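Local coordinates for CYCLIN domain-containing protein (Chaetomium thermophilum, PDB 6Z3U) that is the cyclin subunit of the CDK-activating kinase (CAK) complex, where it probably regulates the activity of a cyclin-dependent serine/threonine kinase, at residues Ala84-Leu89 and Ser126-Pro131; Thr91-Glu96 and Pro131-Leu136; Met135-Leu140 and Glu166-Gly171. One frame throughout, in Å; residues are numbered along the deposited sequence.

Contact 1 of 3, residues Ala84-Leu89 and Ser126-Pro131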
loop_
_atom_site.group_PDB
_atom_site.type_symbol
_atom_site.label_atom_id
_atom_site.label_comp_id
_atom_site.label_asym_id
_atom_site.label_seq_id
_atom_site.Cartn_x
_atom_site.Cartn_y
_atom_site.Cartn_z
ATOM N N ALA A 84 31.741 6.865 -5.590
ATOM C CA ALA A 84 31.353 8.176 -5.080
ATOM C C ALA A 84 30.772 9.047 -6.186
ATOM O O ALA A 84 29.768 9.736 -5.976
ATOM C CB ALA A 84 32.556 8.864 -4.432
ATOM N N GLU A 85 31.388 9.027 -7.373
ATOM C CA GLU A 85 30.828 9.759 -8.504
ATOM C C GLU A 85 29.493 9.174 -8.934
ATOM O O GLU A 85 28.616 9.906 -9.405
ATOM C CB GLU A 85 31.803 9.745 -9.680
ATOM C CG GLU A 85 33.112 10.469 -9.417
ATOM C CD GLU A 85 34.065 10.408 -10.597
ATOM O OE1 GLU A 85 34.917 11.314 -10.720
ATOM O OE2 GLU A 85 33.962 9.454 -11.400
ATOM N N GLU A 86 29.322 7.861 -8.782
ATOM C CA GLU A 86 28.035 7.238 -9.061
ATOM C C GLU A 86 26.984 7.743 -8.083
ATOM O O GLU A 86 25.879 8.126 -8.481
ATOM C CB GLU A 86 28.176 5.717 -8.989
ATOM C CG GLU A 86 27.387 4.950 -10.040
ATOM C CD GLU A 86 27.683 3.462 -10.015
ATOM O OE1 GLU A 86 28.766 3.065 -10.492
ATOM O OE2 GLU A 86 26.832 2.688 -9.532
ATOM N N LEU A 87 27.322 7.755 -6.789
ATOM C CA LEU A 87 26.399 8.245 -5.770
ATOM C C LEU A 87 26.136 9.737 -5.918
ATOM O O LEU A 87 25.067 10.219 -5.527
ATOM C CB LEU A 87 26.963 7.947 -4.380
ATOM C CG LEU A 87 26.111 8.308 -3.164
ATOM C CD1 LEU A 87 24.725 7.705 -3.274
ATOM C CD2 LEU A 87 26.804 7.837 -1.894
ATOM N N LEU A 88 27.099 10.483 -6.464
ATOM C CA LEU A 88 26.916 11.922 -6.630
ATOM C C LEU A 88 25.835 12.222 -7.662
ATOM O O LEU A 88 25.020 13.132 -7.468
ATOM C CB LEU A 88 28.241 12.574 -7.027
ATOM C CG LEU A 88 28.461 14.030 -6.605
ATOM C CD1 LEU A 88 29.895 14.456 -6.886
ATOM C CD2 LEU A 88 27.492 14.961 -7.308
ATOM N N LEU A 89 25.809 11.472 -8.764
ATOM C CA LEU A 89 24.781 11.702 -9.774
ATOM C C LEU A 89 23.405 11.301 -9.258
ATOM O O LEU A 89 22.402 11.940 -9.591
ATOM C CB LEU A 89 25.115 10.937 -11.053
ATOM C CG LEU A 89 26.288 11.458 -11.888
ATOM C CD1 LEU A 89 26.421 10.654 -13.175
ATOM C CD2 LEU A 89 26.127 12.937 -12.202
ATOM N N SER A 126 23.473 -0.066 -11.118
ATOM C CA SER A 126 24.462 0.987 -11.275
ATOM C C SER A 126 23.985 2.027 -12.275
ATOM O O SER A 126 23.212 1.730 -13.189
ATOM C CB SER A 126 25.802 0.407 -11.730
ATOM O OG SER A 126 26.495 1.350 -12.530
ATOM N N ILE A 127 24.457 3.264 -12.093
ATOM C CA ILE A 127 24.128 4.345 -13.014
ATOM C C ILE A 127 24.698 4.091 -14.402
ATOM O O ILE A 127 24.188 4.629 -15.391
ATOM C CB ILE A 127 24.641 5.683 -12.444
ATOM C CG1 ILE A 127 23.770 6.130 -11.270
ATOM C CG2 ILE A 127 24.661 6.759 -13.518
ATOM C CD1 ILE A 127 22.452 6.751 -11.684
ATOM N N MET A 128 25.764 3.295 -14.503
ATOM C CA MET A 128 26.355 2.966 -15.793
ATOM C C MET A 128 25.559 1.920 -16.563
ATOM O O MET A 128 25.906 1.633 -17.714
ATOM C CB MET A 128 27.788 2.465 -15.594
ATOM C CG MET A 128 28.713 3.487 -14.975
ATOM S SD MET A 128 30.391 2.871 -14.772
ATOM C CE MET A 128 30.291 2.073 -13.174
ATOM N N THR A 129 24.517 1.342 -15.961
ATOM C CA THR A 129 23.702 0.318 -16.604
ATOM C C THR A 129 22.413 0.878 -17.199
ATOM O O THR A 129 22.080 0.570 -18.347
ATOM C CB THR A 129 23.367 -0.793 -15.602
ATOM O OG1 THR A 129 24.543 -1.134 -14.857
ATOM C CG2 THR A 129 22.860 -2.029 -16.324
ATOM N N TYR A 130 21.676 1.688 -16.440
ATOM C CA TYR A 130 20.414 2.257 -16.895
ATOM C C TYR A 130 20.436 3.773 -16.747
ATOM O O TYR A 130 21.014 4.297 -15.786
ATOM C CB TYR A 130 19.235 1.667 -16.108
ATOM C CG TYR A 130 19.129 0.161 -16.208
ATOM C CD1 TYR A 130 18.771 -0.452 -17.403
ATOM C CD2 TYR A 130 19.386 -0.650 -15.109
ATOM C CE1 TYR A 130 18.669 -1.830 -17.500
ATOM C CE2 TYR A 130 19.289 -2.031 -15.197
ATOM C CZ TYR A 130 18.931 -2.616 -16.395
ATOM O OH TYR A 130 18.834 -3.989 -16.486
ATOM N N PRO A 131 19.803 4.500 -17.665
ATOM C CA PRO A 131 19.973 5.964 -17.713
ATOM C C PRO A 131 19.222 6.661 -16.596
ATOM O O PRO A 131 17.986 6.597 -16.534
ATOM C CB PRO A 131 19.392 6.341 -19.086
ATOM C CG PRO A 131 18.422 5.260 -19.404
ATOM C CD PRO A 131 18.888 4.007 -18.713
#
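Glu86 carries the contact, reaching from helix 83-103 toward the loop 126-131 with its chain extended beyond CG. Its OE2 takes a weak hydrogen bond from the hydroxyl of Ser126, with OG and OE2 3.3 Å apart. The aliphatic part of the same chain is used as well: Glu86 CG packs against Ile127 CB at 3.7 Å, the two side chains sliding past each other in opposite directions. Met128, bent at its last torsion, crosses Glu86 at about a right angle and sets its CE beside OE1. One helical turn on, Leu89 adds a looser apolar touch, CD1 to CG2 of Ile127 at 4.3 Å.

The hydroxyl of Ser126 is placed by its own loop. OG accepts from Met128 N at 2.9 Å, which makes an ST turn, so this small residue both folds the loop and offers its proton to Glu86. Outside the pair, Asn36 on helix 25-48 hydrogen-bonds Glu86 OE1 and is the stronger polar partner, while Leu357 packs on Ile127 and Met128. An alanine in place of Glu86 would probably loosen the loop from helix 83-103, and that helix from helix 25-48, since the bonds to Ser126 and Asn36 and the packing on Ile127 would be lost together. A buried carboxylate whose partners here are a neutral amide and, weakly, a hydroxyl is likely to have a raised pKa.

Contact 2 of 3, residues Thr91-Glu96 and Pro131-Leu136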
loop_
_atom_site.group_PDB
_atom_site.type_symbol
_atom_site.label_atom_id
_atom_site.label_comp_id
_atom_site.label_asym_id
_atom_site.label_seq_id
_atom_site.Cartn_x
_atom_site.Cartn_y
_atom_site.Cartn_z
ATOM N N THR A 91 22.384 11.626 -6.207
ATOM C CA THR A 91 21.945 12.736 -5.371
ATOM C C THR A 91 21.507 13.920 -6.223
ATOM O O THR A 91 20.505 14.576 -5.917
ATOM C CB THR A 91 23.069 13.145 -4.419
ATOM O OG1 THR A 91 23.545 11.987 -3.720
ATOM C CG2 THR A 91 22.578 14.168 -3.408
ATOM N N PHE A 92 22.244 14.206 -7.296
ATOM C CA PHE A 92 21.883 15.319 -8.168
ATOM C C PHE A 92 20.525 15.083 -8.818
ATOM O O PHE A 92 19.677 15.981 -8.857
ATOM C CB PHE A 92 22.969 15.521 -9.228
ATOM C CG PHE A 92 22.574 16.456 -10.336
ATOM C CD1 PHE A 92 22.593 17.828 -10.146
ATOM C CD2 PHE A 92 22.195 15.963 -11.574
ATOM C CE1 PHE A 92 22.232 18.690 -11.166
ATOM C CE2 PHE A 92 21.833 16.821 -12.596
ATOM C CZ PHE A 92 21.852 18.186 -12.393
ATOM N N TYR A 93 20.298 13.873 -9.330
ATOM C CA TYR A 93 19.048 13.575 -10.016
ATOM C C TYR A 93 17.895 13.332 -9.053
ATOM O O TYR A 93 16.734 13.472 -9.454
ATOM C CB TYR A 93 19.234 12.364 -10.935
ATOM C CG TYR A 93 19.991 12.701 -12.202
ATOM C CD1 TYR A 93 19.431 13.527 -13.168
ATOM C CD2 TYR A 93 21.268 12.202 -12.430
ATOM C CE1 TYR A 93 20.119 13.846 -14.324
ATOM C CE2 TYR A 93 21.965 12.515 -13.587
ATOM C CZ TYR A 93 21.383 13.338 -14.530
ATOM O OH TYR A 93 22.060 13.658 -15.685
ATOM N N THR A 94 18.178 12.970 -7.800
ATOM C CA THR A 94 17.115 12.922 -6.799
ATOM C C THR A 94 16.587 14.321 -6.503
ATOM O O THR A 94 15.386 14.502 -6.270
ATOM C CB THR A 94 17.621 12.260 -5.516
ATOM O OG1 THR A 94 18.167 10.971 -5.820
ATOM C CG2 THR A 94 16.487 12.096 -4.513
ATOM N N ALA A 95 17.471 15.321 -6.496
ATOM C CA ALA A 95 17.025 16.697 -6.314
ATOM C C ALA A 95 16.257 17.185 -7.534
ATOM O O ALA A 95 15.259 17.901 -7.401
ATOM C CB ALA A 95 18.222 17.604 -6.032
ATOM N N GLU A 96 16.712 16.813 -8.734
ATOM C CA GLU A 96 15.983 17.177 -9.944
ATOM C C GLU A 96 14.622 16.496 -9.978
ATOM O O GLU A 96 13.632 17.088 -10.424
ATOM C CB GLU A 96 16.803 16.810 -11.181
ATOM C CG GLU A 96 16.205 17.298 -12.495
ATOM C CD GLU A 96 17.141 17.101 -13.673
ATOM O OE1 GLU A 96 17.287 15.951 -14.136
ATOM O OE2 GLU A 96 17.737 18.098 -14.133
ATOM N N PRO A 131 19.803 4.500 -17.665
ATOM C CA PRO A 131 19.973 5.964 -17.713
ATOM C C PRO A 131 19.222 6.661 -16.596
ATOM O O PRO A 131 17.986 6.597 -16.534
ATOM C CB PRO A 131 19.392 6.341 -19.086
ATOM C CG PRO A 131 18.422 5.260 -19.404
ATOM C CD PRO A 131 18.888 4.007 -18.713
ATOM N N PRO A 132 19.928 7.374 -15.709
ATOM C CA PRO A 132 19.220 8.090 -14.634
ATOM C C PRO A 132 18.322 9.205 -15.136
ATOM O O PRO A 132 17.345 9.546 -14.461
ATOM C CB PRO A 132 20.361 8.636 -13.761
ATOM C CG PRO A 132 21.539 8.698 -14.664
ATOM C CD PRO A 132 21.389 7.552 -15.622
ATOM N N GLN A 133 18.627 9.795 -16.294
ATOM C CA GLN A 133 17.767 10.841 -16.831
ATOM C C GLN A 133 16.369 10.309 -17.113
ATOM O O GLN A 133 15.383 11.041 -16.972
ATOM C CB GLN A 133 18.383 11.418 -18.107
ATOM C CG GLN A 133 17.738 12.706 -18.585
ATOM C CD GLN A 133 18.265 13.922 -17.848
ATOM O OE1 GLN A 133 19.476 14.137 -17.771
ATOM N NE2 GLN A 133 17.358 14.719 -17.294
ATOM N N GLU A 134 16.264 9.040 -17.509
ATOM C CA GLU A 134 14.983 8.413 -17.806
ATOM C C GLU A 134 14.338 7.814 -16.559
ATOM O O GLU A 134 13.145 8.020 -16.317
ATOM C CB GLU A 134 15.166 7.332 -18.876
ATOM C CG GLU A 134 15.704 7.849 -20.206
ATOM C CD GLU A 134 14.758 8.828 -20.879
ATOM O OE1 GLU A 134 14.913 10.050 -20.663
ATOM O OE2 GLU A 134 13.848 8.374 -21.605
ATOM N N MET A 135 15.110 7.066 -15.766
ATOM C CA MET A 135 14.568 6.490 -14.541
ATOM C C MET A 135 13.990 7.554 -13.617
ATOM O O MET A 135 13.132 7.239 -12.786
ATOM C CB MET A 135 15.653 5.703 -13.804
ATOM C CG MET A 135 16.161 4.470 -14.544
ATOM S SD MET A 135 14.893 3.223 -14.858
ATOM C CE MET A 135 14.383 3.680 -16.511
ATOM N N LEU A 136 14.438 8.804 -13.743
ATOM C CA LEU A 136 13.861 9.884 -12.950
ATOM C C LEU A 136 12.368 10.018 -13.225
ATOM O O LEU A 136 11.555 10.084 -12.296
ATOM C CB LEU A 136 14.596 11.192 -13.252
ATOM C CG LEU A 136 14.146 12.464 -12.532
ATOM C CD1 LEU A 136 15.285 13.471 -12.522
ATOM C CD2 LEU A 136 12.911 13.078 -13.172
#
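The short segments of helices 83-103 and 132-146 run in roughly the same direction, 33° from parallel, with their axes 10.1 Å apart. Such spacing suits large side chains, and Tyr93 supplies the main one. With its CG anti to the carbonyl carbon (chi1 -76°), the ring extends between the helices; Phe92 CD2 sits over the centre of one face, on the same helix. Pro132 meets the ring obliquely, CB to Tyr93 CD2 at 3.9 Å. Leu136 comes to the ring edge, its CD1 4.2 Å from Tyr93 CD1, and the same methyl lies against Glu96, 3.9 Å from its CG. Leucine suits this position because its branch, with CG anti to the backbone N, carries CD1 out between Tyr93 and Glu96.

The phenol end is polar. Gln133, bent at its second torsion, brings its amide to the phenol end of the ring, the two planes 89° apart, and Tyr93 OH gives OE1 a weak hydrogen bond of 3.4 Å. The hydroxyl has a stronger partner in Arg354 NE. Pro132 opens the first turn of its helix, where a backbone without an N-H costs no helical bond; Pro131, at the N-cap, accepts from Met135 N.

In this all-helical cyclin fold, helix 108-124 joins the pair through Phe118, which touches Tyr93, and Tyr122, which touches Pro132. Leu368 of helix 368-380 packs on Pro131, and Ile227 of helix 224-227 on Thr91, Thr94 and Ala95.

Contact 3 of 3, residues Met135-Leu140 and Glu166-Gly171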
loop_
_atom_site.group_PDB
_atom_site.type_symbol
_atom_site.label_atom_id
_atom_site.label_comp_id
_atom_site.label_asym_id
_atom_site.label_seq_id
_atom_site.Cartn_x
_atom_site.Cartn_y
_atom_site.Cartn_z
ATOM N N MET A 135 15.110 7.066 -15.766
ATOM C CA MET A 135 14.568 6.490 -14.541
ATOM C C MET A 135 13.990 7.554 -13.617
ATOM O O MET A 135 13.132 7.239 -12.786
ATOM C CB MET A 135 15.653 5.703 -13.804
ATOM C CG MET A 135 16.161 4.470 -14.544
ATOM S SD MET A 135 14.893 3.223 -14.858
ATOM C CE MET A 135 14.383 3.680 -16.511
ATOM N N LEU A 136 14.438 8.804 -13.743
ATOM C CA LEU A 136 13.861 9.884 -12.950
ATOM C C LEU A 136 12.368 10.018 -13.225
ATOM O O LEU A 136 11.555 10.084 -12.296
ATOM C CB LEU A 136 14.596 11.192 -13.252
ATOM C CG LEU A 136 14.146 12.464 -12.532
ATOM C CD1 LEU A 136 15.285 13.471 -12.522
ATOM C CD2 LEU A 136 12.911 13.078 -13.172
ATOM N N LEU A 137 11.989 10.054 -14.504
ATOM C CA LEU A 137 10.578 10.158 -14.855
ATOM C C LEU A 137 9.817 8.894 -14.477
ATOM O O LEU A 137 8.658 8.964 -14.050
ATOM C CB LEU A 137 10.435 10.442 -16.349
ATOM C CG LEU A 137 10.611 11.903 -16.761
ATOM C CD1 LEU A 137 10.824 12.025 -18.261
ATOM C CD2 LEU A 137 9.401 12.710 -16.326
ATOM N N VAL A 138 10.448 7.728 -14.631
ATOM C CA VAL A 138 9.780 6.472 -14.302
ATOM C C VAL A 138 9.448 6.414 -12.817
ATOM O O VAL A 138 8.361 5.971 -12.425
ATOM C CB VAL A 138 10.656 5.279 -14.728
ATOM C CG1 VAL A 138 10.000 3.973 -14.325
ATOM C CG2 VAL A 138 10.916 5.319 -16.230
ATOM N N ALA A 139 10.374 6.865 -11.968
ATOM C CA ALA A 139 10.133 6.829 -10.529
ATOM C C ALA A 139 8.975 7.733 -10.130
ATOM O O ALA A 139 8.256 7.431 -9.171
ATOM C CB ALA A 139 11.401 7.229 -9.775
ATOM N N LEU A 140 8.786 8.847 -10.841
ATOM C CA LEU A 140 7.642 9.712 -10.569
ATOM C C LEU A 140 6.343 9.073 -11.048
ATOM O O LEU A 140 5.323 9.129 -10.353
ATOM C CB LEU A 140 7.844 11.072 -11.233
ATOM C CG LEU A 140 8.728 12.066 -10.476
ATOM C CD1 LEU A 140 9.177 13.189 -11.393
ATOM C CD2 LEU A 140 7.993 12.631 -9.280
ATOM N N GLU A 166 5.981 6.285 -24.724
ATOM C CA GLU A 166 6.552 4.948 -24.616
ATOM C C GLU A 166 7.950 4.965 -24.010
ATOM O O GLU A 166 8.388 3.946 -23.465
ATOM C CB GLU A 166 6.589 4.269 -25.988
ATOM C CG GLU A 166 7.341 5.043 -27.060
ATOM C CD GLU A 166 6.413 5.782 -28.006
ATOM O OE1 GLU A 166 6.708 5.816 -29.220
ATOM O OE2 GLU A 166 5.387 6.318 -27.538
ATOM N N GLU A 167 8.657 6.094 -24.087
ATOM C CA GLU A 167 9.988 6.166 -23.493
ATOM C C GLU A 167 9.935 6.006 -21.979
ATOM O O GLU A 167 10.907 5.544 -21.371
ATOM C CB GLU A 167 10.651 7.492 -23.869
ATOM C CG GLU A 167 11.072 7.567 -25.331
ATOM C CD GLU A 167 11.522 8.953 -25.756
ATOM O OE1 GLU A 167 10.818 9.935 -25.439
ATOM O OE2 GLU A 167 12.579 9.060 -26.413
ATOM N N ILE A 168 8.818 6.375 -21.358
ATOM C CA ILE A 168 8.672 6.262 -19.909
ATOM C C ILE A 168 8.203 4.870 -19.505
ATOM O O ILE A 168 8.670 4.316 -18.507
ATOM C CB ILE A 168 7.706 7.353 -19.398
ATOM C CG1 ILE A 168 8.240 8.745 -19.751
ATOM C CG2 ILE A 168 7.507 7.226 -17.895
ATOM C CD1 ILE A 168 7.283 9.879 -19.441
ATOM N N LEU A 169 7.276 4.282 -20.266
ATOM C CA LEU A 169 6.763 2.962 -19.918
ATOM C C LEU A 169 7.847 1.896 -19.990
ATOM O O LEU A 169 7.797 0.908 -19.247
ATOM C CB LEU A 169 5.609 2.588 -20.847
ATOM C CG LEU A 169 4.382 3.499 -20.820
ATOM C CD1 LEU A 169 3.365 3.028 -21.846
ATOM C CD2 LEU A 169 3.764 3.539 -19.437
ATOM N N ALA A 170 8.831 2.072 -20.875
ATOM C CA ALA A 170 9.857 1.053 -21.064
ATOM C C ALA A 170 10.602 0.735 -19.778
ATOM O O ALA A 170 11.158 -0.362 -19.652
ATOM C CB ALA A 170 10.854 1.503 -22.133
ATOM N N GLY A 171 10.637 1.664 -18.828
ATOM C CA GLY A 171 11.374 1.458 -17.600
ATOM C C GLY A 171 10.499 1.102 -16.416
ATOM O O GLY A 171 11.014 0.811 -15.333
#
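Met135 starts from its helix pointing away from residues 166-171, yet two successive bends, chi2 at -61° and chi3 at 95°, turn its methyl back until CE lies 3.9 Å from Gly171 CA. The flexible thioether suits a place where the chain must double back. Val138 is rigid by contrast, its two methyls fixed by a single torsion: CG1 is anti to the backbone N (chi1 177°) and faces Gly171 O at 3.5 Å, while CG2, anti to the carbonyl carbon, rests on Ile168 O at 3.4 Å. Its compact branched shape fits a close approach of main chains, for the CA atoms of Val138 and Ile168 are 5.7 Å apart.

Both segments lie in the all-helical cyclin-box region, where helix 132-146 meets the short helix that begins at Glu166. Ile168 contributes twice. Its CG2 packs on Val138 CG2 at 4.2 Å, and its other branch, extended, carries CD1 to within 4.3 Å of Leu137 CD1, the two chains crossing at a steep angle. Gly171 has no side chain; a CB would point toward the helix, into the methyls of Met135 and Val138. Leu169 points away from helix 132-146 and packs on Lys131 of the protein kinase chain.

In the fold
The three contacts form a chain of neighbours: contacts 1 and 2 share helix 83-103, contacts 2 and 3 share helix 132-146. Contact 2 is the most central, its centre about 10 Å from that of the chain, yet its polar side is partly exposed, whereas every touching residue of contacts 1 and 3 is buried. No other subunit touches contact 2, whereas segments of the two outer contacts also pack on the kinase chain. Chemistry shifts along the series, from a carboxylate weakly bonded to a loop and packed along it, through a mixed aromatic and polar helix pair, to apolar packing with no hydrogen bond across. Ile127 CD1, 3.5 Å from Pro132 CB, ties contact 1 to contact 2.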